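Local coordinates for platelet inhibitor (Ancylostoma caninum, PDB 4TPV), which inhibits platelet aggregation and the adhesion of resting platelets to fibrinogen and collagen, possibly by binding the integrins that serve as their platelet receptors, at residues T36-T41 with C155-D160; V43-L48 with H117-C122; E67-V72 with C135-E140; R96-N101 with G145-E150. One frame throughout, in Å; residues are numbered along the deposited sequence.

Contact 1: residues T36-T41 with C155-D160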
# COMPACT_ATOMS: atom_id res chain seq x y z
N THR A 36 3.74 13.55 8.85
CA THR A 36 4.67 12.44 8.83
C THR A 36 5.94 12.85 8.07
O THR A 36 5.85 13.31 6.93
CB THR A 36 4.06 11.19 8.15
OG1 THR A 36 3.84 11.45 6.75
CG2 THR A 36 2.71 10.83 8.80
N SER A 37 7.10 12.66 8.70
CA SER A 37 8.35 13.24 8.20
C SER A 37 9.11 12.47 7.11
O SER A 37 10.04 13.02 6.54
CB SER A 37 9.30 13.46 9.38
OG SER A 37 9.54 12.24 10.06
N LYS A 38 8.74 11.22 6.85
CA LYS A 38 9.43 10.45 5.80
C LYS A 38 8.53 9.39 5.17
O LYS A 38 8.88 8.21 5.05
CB LYS A 38 10.72 9.84 6.35
CG LYS A 38 10.60 9.05 7.64
CD LYS A 38 11.96 8.43 7.98
CE LYS A 38 11.96 7.84 9.38
NZ LYS A 38 13.30 7.24 9.71
N MET A 39 7.36 9.84 4.72
CA MET A 39 6.43 8.95 4.03
C MET A 39 6.92 8.76 2.61
O MET A 39 7.00 9.71 1.85
CB MET A 39 5.01 9.53 4.04
CG MET A 39 3.99 8.59 3.42
SD MET A 39 3.42 7.30 4.53
CE MET A 39 2.43 8.21 5.73
N ARG A 40 7.24 7.52 2.25
CA ARG A 40 7.72 7.24 0.89
C ARG A 40 6.62 7.17 -0.17
O ARG A 40 5.51 6.71 0.07
CB ARG A 40 8.52 5.93 0.88
CG ARG A 40 9.82 6.04 1.71
CD ARG A 40 10.86 4.98 1.38
NE ARG A 40 11.44 5.20 0.05
CZ ARG A 40 12.63 4.75 -0.32
NH1 ARG A 40 13.38 4.06 0.52
NH2 ARG A 40 13.07 4.99 -1.55
N THR A 41 6.98 7.61 -1.37
CA THR A 41 6.16 7.37 -2.55
C THR A 41 6.21 5.88 -2.84
O THR A 41 7.30 5.30 -2.86
CB THR A 41 6.67 8.13 -3.76
OG1 THR A 41 6.76 9.52 -3.44
CG2 THR A 41 5.72 7.96 -4.95
N CYS A 155 8.69 15.27 4.53
CA CYS A 155 9.96 15.21 3.81
C CYS A 155 11.19 15.63 4.61
O CYS A 155 12.31 15.55 4.10
CB CYS A 155 9.89 16.04 2.53
SG CYS A 155 9.11 15.18 1.14
N SER A 156 11.02 16.02 5.87
CA SER A 156 12.16 16.47 6.64
C SER A 156 13.16 15.35 6.94
O SER A 156 14.30 15.62 7.30
CB SER A 156 11.67 17.11 7.96
OG SER A 156 10.95 16.17 8.75
N ARG A 157 12.74 14.10 6.77
CA ARG A 157 13.64 13.00 7.07
C ARG A 157 13.80 12.02 5.90
O ARG A 157 14.16 10.88 6.12
CB ARG A 157 13.18 12.26 8.33
CG ARG A 157 13.42 13.07 9.61
CD ARG A 157 12.93 12.36 10.86
NE ARG A 157 13.65 11.12 11.15
CZ ARG A 157 13.44 10.39 12.24
NH1 ARG A 157 12.55 10.77 13.15
NH2 ARG A 157 14.13 9.27 12.43
N CYS A 158 13.53 12.47 4.68
CA CYS A 158 13.79 11.64 3.49
C CYS A 158 15.22 11.07 3.46
O CYS A 158 15.45 9.94 3.01
CB CYS A 158 13.54 12.43 2.21
SG CYS A 158 11.79 12.79 1.91
N SER A 159 16.19 11.83 3.95
CA SER A 159 17.58 11.39 3.89
C SER A 159 17.88 10.20 4.80
O SER A 159 18.93 9.57 4.68
CB SER A 159 18.52 12.56 4.22
OG SER A 159 18.36 12.99 5.55
N ASP A 160 16.97 9.89 5.72
CA ASP A 160 17.09 8.68 6.54
C ASP A 160 17.17 7.43 5.68
O ASP A 160 17.71 6.42 6.12
CB ASP A 160 15.90 8.55 7.49
CG ASP A 160 16.00 9.46 8.69
OD1 ASP A 160 16.91 10.32 8.75
OD2 ASP A 160 15.13 9.32 9.57
O HOH W 1 7.07 12.83 4.48
O HOH W 2 10.43 12.95 12.55
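K38, R157 and D160 form a salt-bridge network focused on one oxygen, D160 OD2. The lysine runs extended beyond CG and brings NZ to D160 OD2 at 2.8 Å, on the anti lone pair. R157, bent at chi3 (65°), grips the same oxygen side-on with two nitrogens: NE lies 2.8 Å from D160 OD2, and NH2 reaches its syn lone pair. Three donors thus share a single acceptor, which probably eases the closeness of K38 NZ and R157 NH2, 3.5 Å apart, and K38 CE lies over one face of the guanidinium.

The backbone meets at the type I turn C155-C158. S37 O accepts from R157 N at 2.9 Å, with the donor above the carbonyl plane and an N-H...O angle of 154°. The disulfides C155-C167 and C158-C176 tie the same turn to the C-terminal part of this CRISP-family chain, around strands 166-167 and 176-177.

Two waters bridge the segments. One accepts hydrogen bonds from M39 N and C155 N while donating to T36 O; another joins S37 OG to R157 NH1, the latter at 3.1 Å from the water oxygen.

In the packing, S37 OG lies 3.5 Å from R157 CD, while S37 CB meets S156 OG, whose hydrogen bond goes to A153 O.

Contact 2: residues V43-L48 with H117-C122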
# COMPACT_ATOMS: atom_id res chain seq x y z
N VAL A 43 5.88 2.77 -5.48
CA VAL A 43 6.01 2.44 -6.90
C VAL A 43 5.46 1.04 -7.10
O VAL A 43 5.65 0.17 -6.25
CB VAL A 43 7.48 2.51 -7.35
CG1 VAL A 43 7.64 1.95 -8.77
CG2 VAL A 43 7.99 3.94 -7.23
N TYR A 44 4.77 0.79 -8.21
CA TYR A 44 4.26 -0.56 -8.46
C TYR A 44 5.44 -1.53 -8.66
O TYR A 44 6.47 -1.16 -9.22
CB TYR A 44 3.34 -0.60 -9.67
CG TYR A 44 2.43 -1.81 -9.62
CD1 TYR A 44 1.30 -1.81 -8.81
CD2 TYR A 44 2.74 -2.98 -10.34
CE1 TYR A 44 0.49 -2.91 -8.72
CE2 TYR A 44 1.92 -4.09 -10.26
CZ TYR A 44 0.80 -4.05 -9.45
OH TYR A 44 -0.02 -5.14 -9.34
N ASP A 45 5.30 -2.76 -8.17
CA ASP A 45 6.40 -3.72 -8.23
C ASP A 45 5.86 -5.05 -8.73
O ASP A 45 5.04 -5.68 -8.06
CB ASP A 45 7.04 -3.88 -6.84
CG ASP A 45 8.27 -4.77 -6.88
OD1 ASP A 45 8.12 -6.01 -6.89
OD2 ASP A 45 9.38 -4.20 -6.89
N CYS A 46 6.28 -5.44 -9.93
CA CYS A 46 5.70 -6.65 -10.52
C CYS A 46 6.16 -7.92 -9.80
O CYS A 46 5.49 -8.94 -9.88
CB CYS A 46 6.03 -6.73 -12.01
SG CYS A 46 5.22 -5.41 -12.95
N THR A 47 7.27 -7.87 -9.06
CA THR A 47 7.65 -8.99 -8.22
C THR A 47 6.69 -9.18 -7.03
O THR A 47 6.29 -10.31 -6.71
CB THR A 47 9.09 -8.81 -7.72
OG1 THR A 47 9.97 -8.93 -8.86
CG2 THR A 47 9.44 -9.89 -6.72
N LEU A 48 6.31 -8.08 -6.37
CA LEU A 48 5.29 -8.15 -5.34
C LEU A 48 3.94 -8.57 -5.90
O LEU A 48 3.17 -9.24 -5.22
CB LEU A 48 5.15 -6.80 -4.63
CG LEU A 48 6.36 -6.47 -3.79
CD1 LEU A 48 6.09 -5.18 -3.02
CD2 LEU A 48 6.68 -7.61 -2.82
N HIS A 117 7.32 1.93 3.64
CA HIS A 117 6.84 1.17 2.48
C HIS A 117 6.98 1.98 1.19
O HIS A 117 6.47 3.09 1.11
CB HIS A 117 5.38 0.74 2.66
CG HIS A 117 5.20 -0.48 3.50
ND1 HIS A 117 3.97 -0.90 3.95
CD2 HIS A 117 6.10 -1.35 4.01
CE1 HIS A 117 4.12 -1.98 4.70
NE2 HIS A 117 5.40 -2.28 4.74
N ASP A 118 7.63 1.41 0.17
CA ASP A 118 7.79 2.16 -1.08
C ASP A 118 7.45 1.33 -2.31
O ASP A 118 7.69 1.76 -3.44
CB ASP A 118 9.23 2.71 -1.19
CG ASP A 118 10.29 1.62 -1.23
OD1 ASP A 118 9.97 0.42 -1.32
OD2 ASP A 118 11.48 1.98 -1.18
N LYS A 119 6.90 0.15 -2.09
CA LYS A 119 6.54 -0.75 -3.19
C LYS A 119 5.24 -1.48 -2.87
O LYS A 119 4.98 -1.84 -1.72
CB LYS A 119 7.65 -1.78 -3.46
CG LYS A 119 8.97 -1.22 -3.94
CD LYS A 119 10.01 -2.34 -3.99
CE LYS A 119 11.30 -1.86 -4.64
NZ LYS A 119 11.95 -0.75 -3.87
N LEU A 120 4.39 -1.66 -3.88
CA LEU A 120 3.26 -2.57 -3.75
C LEU A 120 3.06 -3.36 -5.03
O LEU A 120 3.48 -2.94 -6.12
CB LEU A 120 1.95 -1.82 -3.40
CG LEU A 120 1.22 -1.20 -4.61
CD1 LEU A 120 -0.19 -0.77 -4.20
CD2 LEU A 120 1.99 -0.03 -5.18
N GLY A 121 2.41 -4.51 -4.90
CA GLY A 121 1.95 -5.28 -6.04
C GLY A 121 0.67 -5.95 -5.63
O GLY A 121 0.55 -6.36 -4.48
N CYS A 122 -0.27 -6.08 -6.56
CA CYS A 122 -1.62 -6.55 -6.21
C CYS A 122 -2.13 -7.67 -7.12
O CYS A 122 -1.58 -7.92 -8.20
CB CYS A 122 -2.60 -5.38 -6.22
SG CYS A 122 -2.18 -4.04 -5.08
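Y44 has its CG anti to the backbone N (chi1 -158°), which swings the ring along strand 119-122, and L120 takes the crowded position with CG between N and the carbonyl carbon (chi1 83°). The two side chains cross at about a right angle, Y44 CD1 4.1 Å from L120 CD2, and the carbonyl oxygen of L120 sits over one face of the ring. Y44 OH accepts from C122 N at 2.9 Å in a nearly straight bond (167°) and is also hydrogen-bonded to E49. G121 CA makes an off-centre CH-pi contact with the same ring.

The backbones pair in parallel: V43 N donates to D118 O, L120 N to V43 O, and D45 N to L120 O at 2.7 Å. V43 and K119 lie on one face of the sheet, Y44 and L120 on the other. D45 is the N-cap of the helix starting at C46, its OD1 taking the N-H of L48 at 2.8 Å through the anti lone pair. L48 comes back over the strand, its CB 3.6 Å from G121 N and its CD1 against K119 CB; a CB on G121 would run into L48 C and D45 O, so the glycine lets the helix start sit this close.

Strand 43-44 forms one outer edge of the mixed sheet; strand 130-138 pairs with the other side of 119-127, and helix 13-34 packs against Y44, L120 and C122.

Contact 3: residues E67-V72 with C135-E140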
# COMPACT_ATOMS: atom_id res chain seq x y z
N GLU A 67 3.01 -8.05 5.76
CA GLU A 67 3.01 -7.13 4.62
C GLU A 67 1.93 -7.46 3.56
O GLU A 67 2.01 -7.02 2.41
CB GLU A 67 4.40 -7.09 3.97
CG GLU A 67 5.21 -5.80 4.27
CD GLU A 67 5.70 -5.66 5.71
OE1 GLU A 67 5.87 -6.68 6.40
OE2 GLU A 67 5.95 -4.52 6.15
N GLU A 68 0.90 -8.18 3.96
CA GLU A 68 -0.20 -8.48 3.06
C GLU A 68 -1.53 -7.84 3.51
O GLU A 68 -1.88 -7.86 4.69
CB GLU A 68 -0.38 -9.98 2.94
CG GLU A 68 -1.47 -10.38 1.98
CD GLU A 68 -1.48 -11.86 1.75
OE1 GLU A 68 -1.99 -12.58 2.62
OE2 GLU A 68 -0.95 -12.31 0.71
N ASN A 69 -2.24 -7.27 2.54
CA ASN A 69 -3.63 -6.83 2.73
C ASN A 69 -4.57 -7.72 1.94
O ASN A 69 -4.25 -8.11 0.81
CB ASN A 69 -3.81 -5.37 2.29
CG ASN A 69 -3.31 -4.36 3.30
OD1 ASN A 69 -2.78 -4.71 4.35
ND2 ASN A 69 -3.47 -3.08 2.97
N VAL A 70 -5.73 -8.05 2.50
CA VAL A 70 -6.74 -8.82 1.80
C VAL A 70 -8.09 -8.15 1.90
O VAL A 70 -8.43 -7.57 2.94
CB VAL A 70 -6.84 -10.26 2.37
CG1 VAL A 70 -7.83 -11.12 1.56
CG2 VAL A 70 -5.46 -10.90 2.38
N ASP A 71 -8.84 -8.20 0.80
CA ASP A 71 -10.24 -7.80 0.81
C ASP A 71 -11.07 -8.82 0.08
O ASP A 71 -10.61 -9.40 -0.90
CB ASP A 71 -10.40 -6.42 0.18
CG ASP A 71 -11.77 -5.82 0.42
OD1 ASP A 71 -12.44 -6.16 1.42
OD2 ASP A 71 -12.18 -4.99 -0.43
N VAL A 72 -12.29 -9.06 0.56
CA VAL A 72 -13.16 -10.07 -0.00
C VAL A 72 -14.55 -9.48 -0.21
O VAL A 72 -15.14 -8.95 0.74
CB VAL A 72 -13.27 -11.32 0.92
CG1 VAL A 72 -14.23 -12.35 0.33
CG2 VAL A 72 -11.90 -11.93 1.18
N CYS A 135 -3.01 -7.21 -1.85
CA CYS A 135 -1.85 -6.40 -2.16
C CYS A 135 -0.72 -6.77 -1.20
O CYS A 135 -0.95 -7.01 -0.02
CB CYS A 135 -2.17 -4.91 -2.06
SG CYS A 135 -3.26 -4.24 -3.36
N GLN A 136 0.48 -6.82 -1.75
CA GLN A 136 1.69 -7.10 -1.01
C GLN A 136 2.56 -5.86 -1.03
O GLN A 136 2.64 -5.16 -2.06
CB GLN A 136 2.43 -8.31 -1.62
CG GLN A 136 1.68 -9.63 -1.47
CD GLN A 136 2.06 -10.37 -0.21
OE1 GLN A 136 2.91 -9.92 0.56
NE2 GLN A 136 1.43 -11.53 0.01
N TYR A 137 3.18 -5.56 0.10
CA TYR A 137 3.96 -4.35 0.24
C TYR A 137 5.42 -4.64 0.58
O TYR A 137 5.77 -5.75 1.03
CB TYR A 137 3.34 -3.45 1.33
CG TYR A 137 1.89 -3.13 1.04
CD1 TYR A 137 1.54 -2.08 0.21
CD2 TYR A 137 0.86 -3.93 1.56
CE1 TYR A 137 0.18 -1.80 -0.08
CE2 TYR A 137 -0.48 -3.65 1.28
CZ TYR A 137 -0.81 -2.58 0.47
OH TYR A 137 -2.14 -2.31 0.21
N GLY A 138 6.27 -3.64 0.36
CA GLY A 138 7.68 -3.76 0.71
C GLY A 138 8.33 -2.41 0.92
O GLY A 138 7.78 -1.38 0.52
N PRO A 139 9.49 -2.39 1.59
CA PRO A 139 10.12 -3.58 2.18
C PRO A 139 9.45 -4.01 3.47
O PRO A 139 8.59 -3.31 4.01
CB PRO A 139 11.57 -3.13 2.45
CG PRO A 139 11.61 -1.64 2.19
CD PRO A 139 10.22 -1.15 1.92
N GLU A 140 9.83 -5.18 3.96
CA GLU A 140 9.24 -5.67 5.20
C GLU A 140 9.64 -4.84 6.42
O GLU A 140 10.83 -4.60 6.67
CB GLU A 140 9.62 -7.14 5.42
CG GLU A 140 9.00 -8.08 4.40
CD GLU A 140 9.50 -9.51 4.57
OE1 GLU A 140 10.41 -9.73 5.40
OE2 GLU A 140 8.99 -10.40 3.86
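Three backbone hydrogen bonds join the antiparallel strands. N69 and C135 are the hydrogen-bonded pair: N69 N reaches C135 O at 2.9 Å, almost straight (175°) and nearly along the C=O axis, while C135 N returns a bond to N69 O on a lone pair. Beyond the non-hydrogen-bonded pair E68-Q136, Y137 N donates to E67 O at 3.0 Å, in the carbonyl plane. This is how outer strand 68-73 joins 130-138 in the central sheet of the CAP alpha-beta-alpha sandwich.

On one face the N69 side chain crosses that of Y137 at about a right angle, the amide and ring planes 67° apart, N69 CG 3.5 Å from Y137 CE2, with N69 CB at the ring edge, in plane. Both polar ends have firmer partners outside: N69 holds N111 and N108, and Y137 OH bonds to H23. On the other, the E68 carboxylate comes close to the Q136 amide, E68 OE2 2.6 Å from Q136 NE2, at too poor an angle for a hydrogen bond; E68 instead bonds S55 and S64. E67 bends at chi2 (70°), laying CG 3.3 Å from Y137 O and E67 CD 3.6 Å from E140 CA. Helices 80-89 and 107-113 cover N69 and Y137, whereas helix 46-56 lies against Q136.

E68, the N69 amide and E67 OE2 are thus satisfied. E67 OE2 is hydrogen-bonded to H117 NE2 and to the backbone N-H groups of A141 and K142, which tie it to the chain just after E140. With H117 ND1 on N111 O, an ionised E67 beside a protonated H117 is consistent with this set.

Contact 4: residues R96-N101 with G145-E150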
# COMPACT_ATOMS: atom_id res chain seq x y z
N ARG A 96 -4.92 4.53 16.63
CA ARG A 96 -4.74 5.27 17.88
C ARG A 96 -3.30 5.77 18.02
O ARG A 96 -2.54 5.33 18.90
CB ARG A 96 -5.12 4.39 19.08
CG ARG A 96 -6.54 3.89 19.04
CD ARG A 96 -7.56 4.99 19.31
NE ARG A 96 -8.92 4.47 19.41
CZ ARG A 96 -9.80 4.45 18.40
NH1 ARG A 96 -9.46 4.93 17.20
NH2 ARG A 96 -11.02 3.96 18.59
N GLY A 97 -2.90 6.64 17.10
CA GLY A 97 -1.59 7.23 17.13
C GLY A 97 -0.61 6.48 16.25
O GLY A 97 -1.00 5.65 15.42
N LYS A 98 0.66 6.76 16.45
CA LYS A 98 1.68 6.31 15.50
C LYS A 98 2.12 4.87 15.70
O LYS A 98 2.80 4.30 14.83
CB LYS A 98 2.91 7.22 15.58
CG LYS A 98 3.71 7.04 16.85
CD LYS A 98 4.96 7.94 16.87
CE LYS A 98 4.63 9.37 17.23
NZ LYS A 98 5.88 10.18 17.45
N VAL A 99 1.72 4.26 16.81
CA VAL A 99 2.18 2.90 17.12
C VAL A 99 1.18 1.87 16.65
O VAL A 99 0.00 1.94 16.98
CB VAL A 99 2.44 2.70 18.63
CG1 VAL A 99 2.91 1.27 18.90
CG2 VAL A 99 3.47 3.70 19.15
N TYR A 100 1.64 0.91 15.85
CA TYR A 100 0.77 -0.14 15.38
C TYR A 100 0.41 -1.10 16.51
O TYR A 100 1.28 -1.61 17.22
CB TYR A 100 1.43 -0.91 14.22
CG TYR A 100 0.55 -2.03 13.70
CD1 TYR A 100 -0.70 -1.76 13.15
CD2 TYR A 100 0.96 -3.35 13.76
CE1 TYR A 100 -1.53 -2.77 12.69
CE2 TYR A 100 0.13 -4.39 13.26
CZ TYR A 100 -1.12 -4.08 12.74
OH TYR A 100 -1.96 -5.06 12.26
N ASN A 101 -0.88 -1.32 16.70
CA ASN A 101 -1.35 -2.29 17.67
C ASN A 101 -2.04 -3.41 16.90
O ASN A 101 -3.06 -3.19 16.24
CB ASN A 101 -2.28 -1.65 18.70
CG ASN A 101 -1.61 -0.54 19.49
OD1 ASN A 101 -0.43 -0.63 19.84
ND2 ASN A 101 -2.37 0.51 19.79
N GLY A 145 3.47 -3.31 17.72
CA GLY A 145 4.24 -2.45 18.62
C GLY A 145 5.24 -1.54 17.94
O GLY A 145 5.90 -0.73 18.60
N LYS A 146 5.37 -1.69 16.62
CA LYS A 146 6.33 -0.87 15.88
C LYS A 146 5.70 0.44 15.44
O LYS A 146 4.47 0.55 15.31
CB LYS A 146 6.88 -1.65 14.68
CG LYS A 146 7.60 -2.94 15.10
CD LYS A 146 8.18 -3.71 13.92
CE LYS A 146 9.35 -2.98 13.31
NZ LYS A 146 10.00 -3.79 12.24
N THR A 147 6.54 1.43 15.19
CA THR A 147 6.07 2.75 14.78
C THR A 147 5.70 2.75 13.30
O THR A 147 6.55 2.45 12.44
CB THR A 147 7.14 3.81 15.08
OG1 THR A 147 7.39 3.84 16.49
CG2 THR A 147 6.67 5.20 14.63
N ILE A 148 4.43 3.06 13.01
CA ILE A 148 3.92 3.12 11.63
C ILE A 148 4.58 4.25 10.86
O ILE A 148 4.95 4.08 9.68
CB ILE A 148 2.39 3.32 11.60
CG1 ILE A 148 1.67 2.28 12.46
CG2 ILE A 148 1.87 3.28 10.15
CD1 ILE A 148 0.21 2.69 12.79
N TYR A 149 4.70 5.41 11.50
CA TYR A 149 5.29 6.59 10.87
C TYR A 149 5.96 7.47 11.89
O TYR A 149 5.46 7.61 13.02
CB TYR A 149 4.22 7.41 10.14
CG TYR A 149 3.06 7.79 11.05
CD1 TYR A 149 3.08 8.97 11.81
CD2 TYR A 149 1.95 6.98 11.14
CE1 TYR A 149 2.02 9.30 12.64
CE2 TYR A 149 0.88 7.30 11.95
CZ TYR A 149 0.92 8.46 12.69
OH TYR A 149 -0.15 8.79 13.52
N GLU A 150 7.10 8.06 11.52
CA GLU A 150 7.69 9.10 12.35
C GLU A 150 6.98 10.43 12.10
O GLU A 150 6.53 10.69 11.00
CB GLU A 150 9.19 9.24 12.08
CG GLU A 150 10.00 7.99 12.40
CD GLU A 150 9.98 7.65 13.88
OE1 GLU A 150 9.80 8.56 14.72
OE2 GLU A 150 10.15 6.46 14.20
O HOH W 3 -2.24 7.13 13.35
O HOH W 4 8.46 10.55 15.30
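Three backbone hydrogen bonds hold these irregular chains together. I148 N meets K98 O at 2.7 Å, nearly along the C=O axis; Y100 N donates to K146 O at 2.9 Å in a similarly straight approach; and G145 N closes the set on Y100 O, in the carbonyl plane. Between them V99 and T147 form a single backbone bridge.

Round this core the side chains wrap closely. K98 CB lies over one face of the Y149 ring, 3.9 Å from the centroid, a CH-pi contact. With CG in the crowded position between N and the carbonyl carbon (chi1 72°), the K98 chain then runs beside T147, both pointing the same way, with K98 CD 3.9 Å from T147 CG2. On the inner side I148 CG1 packs on Y100 CB at 3.7 Å, and V99 CG1 covers G145 O. The carbonyl oxygen of Y149 is buried here with no partner in the model.

Waters and more distant residues meet the ends of these side chains. One water accompanies the Y149 ring at its edge, in plane, bonded to Y149 OH at 2.7 Å and donating to G97 O. The K98 amine has its salt bridge with E151, and a water weakly bound to K98 NZ donates to E150 OE1. F30 meets the Y149 ring edge-to-face, while Y100 and I148 lean on helix 107-113.

Isolated bridging between two loops is what the geometry amounts to: the loop between helices 80-89 and 107-113 is stitched to the chain that leaves strand 130-138, at the periphery of the CAP alpha-beta-alpha sandwich.

In the fold
Contacts 2 and 3 lie nearer the centre of the chain and share one mixed sheet: 119-127 and 130-138 are neighbouring strands, tied by the C122-C135 disulfide, and H117 reaches across to E67. Their chemistry is regular strand pairing, parallel in contact 2 and antiparallel in contact 3, the more buried of the two. Contacts 1 and 4, each about 16 Å from the chain centre, join loops without such regularity, with waters bridging both and, in contact 1, a charged network. They touch through S37 and E150, so the chain after strand 130-138 serves both. R40, weakly ion-paired with D118, links contact 1 to contact 2.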